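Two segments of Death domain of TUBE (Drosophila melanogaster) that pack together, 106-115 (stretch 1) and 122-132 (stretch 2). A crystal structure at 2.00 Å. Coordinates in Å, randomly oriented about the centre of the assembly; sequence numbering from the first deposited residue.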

# COMPACT_ATOMS: atom_id res chain seq x y z
N THR B 106 -7.17 -14.65 9.93
CA THR B 106 -7.23 -15.36 8.66
C THR B 106 -6.92 -14.44 7.48
O THR B 106 -6.88 -13.22 7.63
N VAL B 107 -6.75 -15.04 6.30
CA VAL B 107 -6.48 -14.31 5.07
C VAL B 107 -7.62 -13.35 4.71
O VAL B 107 -7.37 -12.26 4.18
N GLY B 108 -8.85 -13.77 4.99
CA GLY B 108 -10.02 -12.95 4.70
C GLY B 108 -10.08 -11.72 5.59
O GLY B 108 -10.44 -10.64 5.14
N VAL B 109 -9.75 -11.90 6.87
CA VAL B 109 -9.73 -10.80 7.82
C VAL B 109 -8.59 -9.85 7.46
O VAL B 109 -8.76 -8.64 7.51
N LEU B 110 -7.45 -10.41 7.08
CA LEU B 110 -6.29 -9.60 6.69
C LEU B 110 -6.63 -8.73 5.48
O LEU B 110 -6.40 -7.53 5.50
N LEU B 111 -7.21 -9.35 4.45
CA LEU B 111 -7.58 -8.64 3.23
C LEU B 111 -8.48 -7.44 3.51
O LEU B 111 -8.21 -6.34 3.04
N GLN B 112 -9.54 -7.66 4.28
CA GLN B 112 -10.48 -6.59 4.60
C GLN B 112 -9.85 -5.48 5.44
O GLN B 112 -10.16 -4.30 5.25
N LEU B 113 -8.95 -5.84 6.36
CA LEU B 113 -8.26 -4.84 7.17
C LEU B 113 -7.28 -4.05 6.29
O LEU B 113 -7.13 -2.84 6.47
N LEU B 114 -6.64 -4.72 5.33
CA LEU B 114 -5.71 -4.05 4.43
C LEU B 114 -6.45 -2.98 3.62
O LEU B 114 -5.97 -1.86 3.44
N VAL B 115 -7.66 -3.33 3.18
CA VAL B 115 -8.51 -2.43 2.41
C VAL B 115 -8.93 -1.23 3.26
O VAL B 115 -8.89 -0.09 2.79
N ALA B 122 -0.56 -4.27 -0.74
CA ALA B 122 -0.64 -5.49 0.04
C ALA B 122 -1.96 -6.20 -0.24
O ALA B 122 -1.99 -7.42 -0.44
N ALA B 123 -3.04 -5.43 -0.27
CA ALA B 123 -4.37 -5.97 -0.53
C ALA B 123 -4.47 -6.65 -1.90
O ALA B 123 -5.04 -7.73 -2.01
N ASP B 124 -3.92 -6.00 -2.93
CA ASP B 124 -3.94 -6.55 -4.30
C ASP B 124 -3.15 -7.86 -4.35
O ASP B 124 -3.53 -8.81 -5.04
N PHE B 125 -2.04 -7.89 -3.61
CA PHE B 125 -1.18 -9.07 -3.55
C PHE B 125 -1.94 -10.22 -2.89
O PHE B 125 -1.91 -11.35 -3.38
N VAL B 126 -2.60 -9.95 -1.77
CA VAL B 126 -3.35 -10.97 -1.06
C VAL B 126 -4.52 -11.48 -1.91
O VAL B 126 -4.80 -12.68 -1.94
N ALA B 127 -5.20 -10.57 -2.60
CA ALA B 127 -6.34 -10.95 -3.44
C ALA B 127 -5.92 -11.84 -4.61
O ALA B 127 -6.49 -12.92 -4.81
N LEU B 128 -4.91 -11.41 -5.35
CA LEU B 128 -4.43 -12.15 -6.50
C LEU B 128 -3.66 -13.42 -6.15
O LEU B 128 -4.11 -14.53 -6.43
N ASP B 129 -2.51 -13.24 -5.51
CA ASP B 129 -1.63 -14.35 -5.15
C ASP B 129 -2.19 -15.38 -4.17
O ASP B 129 -2.04 -16.58 -4.39
N PHE B 130 -2.83 -14.92 -3.09
CA PHE B 130 -3.38 -15.84 -2.09
C PHE B 130 -4.76 -16.41 -2.41
O PHE B 130 -5.00 -17.61 -2.24
N LEU B 131 -5.67 -15.55 -2.86
CA LEU B 131 -7.05 -15.96 -3.14
C LEU B 131 -7.43 -16.16 -4.60
O LEU B 131 -8.52 -16.65 -4.89
N ASN B 132 -6.55 -15.75 -5.52
CA ASN B 132 -6.81 -15.85 -6.96
C ASN B 132 -8.02 -15.01 -7.36
O ASN B 132 -8.62 -15.21 -8.42

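The two helices run nearly antiparallel, at 148°, with their axes 9.0 Å apart at closest approach. No hydrogen bond crosses between them; the stretches are joined by van der Waals packing, chiefly between apolar side chains.

The central feature is a knob in a hole. Val126 (chi1 t) points toward stretch 1 and sits among Val107 (t), Leu110 (t, p), Leu111 (t, p) and Leu114 (m, t). Its CG1 lies 3.7 Å from Val107 CG1, while its CG2 lies 3.9 Å from Leu110 CD2 and 3.8 Å from Leu114 CD1, so the two branches of this compact side chain fill different sides of the pocket.

The closest CA pair across the stretches, Leu114 CA and Ala123 CA at 5.5 Å, has a lone methyl on one side, and Ala123 CB meets Leu114 CB at 3.9 Å. Leu111 leaves its backbone sideways, but its rotamer brings CD1 to 3.5 Å from Ala123 O, a carbonyl already bonded to Ala127 N within its helix.

Toward the start of stretch 1 and the end of stretch 2, Leu111 CD2 reaches Leu131 (m, t) CD1 at 3.7 Å, and Val107 CG1 lies at the edge of the Phe130 (chi1 m) ring, 4.2 Å from Phe130 CD2.

Two polar side chains bond within stretch 1: Thr106 OG1 caps the first turn through a weak bond from Val109 N (3.5 Å), and Gln112, whose CA-to-CB bond points away, donates from NE2 to Gly108 O (3.1 Å). Asp124 and Asp129 find partners elsewhere in the structure.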

# COMPACT_ATOMS: atom_id res chain seq x y z
CB THR B 106 -8.63 -15.96 8.44
OG1 THR B 106 -9.61 -14.92 8.55
CG2 THR B 106 -8.92 -17.06 9.47
CB VAL B 107 -6.26 -15.29 3.88
CG1 VAL B 107 -6.15 -14.52 2.56
CG2 VAL B 107 -5.00 -16.13 4.10
CB VAL B 109 -9.59 -11.32 9.28
CG1 VAL B 109 -9.15 -10.19 10.20
CG2 VAL B 109 -10.91 -11.89 9.75
CB LEU B 110 -5.09 -10.48 6.37
CG LEU B 110 -3.93 -9.81 5.61
CD1 LEU B 110 -3.22 -8.82 6.52
CD2 LEU B 110 -2.96 -10.87 5.10
CB LEU B 111 -8.25 -9.57 2.22
CG LEU B 111 -8.79 -8.90 0.96
CD1 LEU B 111 -7.65 -8.22 0.21
CD2 LEU B 111 -9.50 -9.90 0.05
CB GLN B 112 -11.73 -7.16 5.26
CG GLN B 112 -12.59 -7.93 4.27
CD GLN B 112 -13.73 -8.66 4.93
OE1 GLN B 112 -14.85 -8.15 4.99
NE2 GLN B 112 -13.46 -9.86 5.42
CB LEU B 113 -7.54 -5.47 8.37
CG LEU B 113 -8.45 -6.02 9.48
CD1 LEU B 113 -7.61 -6.62 10.59
CD2 LEU B 113 -9.35 -4.92 10.04
CB LEU B 114 -5.04 -5.05 3.48
CG LEU B 114 -4.05 -6.05 4.11
CD1 LEU B 114 -3.63 -7.07 3.05
CD2 LEU B 114 -2.84 -5.31 4.65
CB VAL B 115 -9.76 -3.18 1.87
CG1 VAL B 115 -10.73 -2.20 1.19
CG2 VAL B 115 -9.33 -4.26 0.88
CB ALA B 122 -0.50 -5.19 1.53
CB ALA B 123 -5.43 -4.88 -0.39
CB ASP B 124 -3.33 -5.56 -5.31
CG ASP B 124 -4.19 -4.31 -5.50
OD1 ASP B 124 -5.33 -4.27 -5.00
OD2 ASP B 124 -3.70 -3.36 -6.14
CB PHE B 125 0.09 -8.76 -2.76
CG PHE B 125 0.95 -9.97 -2.51
CD1 PHE B 125 1.72 -10.51 -3.54
CD2 PHE B 125 0.98 -10.58 -1.26
CE1 PHE B 125 2.51 -11.65 -3.32
CE2 PHE B 125 1.76 -11.71 -1.04
CZ PHE B 125 2.53 -12.25 -2.07
CB VAL B 126 -3.86 -10.46 0.31
CG1 VAL B 126 -4.87 -11.44 0.92
CG2 VAL B 126 -2.67 -10.27 1.27
CB ALA B 127 -7.05 -9.71 -3.96
CB LEU B 128 -3.57 -11.24 -7.38
CG LEU B 128 -4.29 -10.07 -8.05
CD1 LEU B 128 -3.29 -9.11 -8.66
CD2 LEU B 128 -5.25 -10.60 -9.10
CB ASP B 129 -0.30 -13.80 -4.63
CG ASP B 129 0.80 -14.85 -4.59
OD1 ASP B 129 0.91 -15.57 -3.58
OD2 ASP B 129 1.55 -14.95 -5.58
CB PHE B 130 -3.48 -15.15 -0.72
CG PHE B 130 -2.15 -14.90 -0.05
CD1 PHE B 130 -0.96 -14.95 -0.76
CD2 PHE B 130 -2.11 -14.57 1.30
CE1 PHE B 130 0.25 -14.67 -0.13
CE2 PHE B 130 -0.90 -14.29 1.94
CZ PHE B 130 0.28 -14.35 1.22
CB LEU B 131 -8.01 -14.95 -2.51
CG LEU B 131 -7.93 -14.76 -0.99
CD1 LEU B 131 -8.67 -13.50 -0.58
CD2 LEU B 131 -8.50 -15.99 -0.29
CB ASN B 132 -6.99 -17.31 -7.38
CG ASN B 132 -6.82 -17.52 -8.88
OD1 ASN B 132 -7.20 -18.56 -9.42
ND2 ASN B 132 -6.22 -16.53 -9.56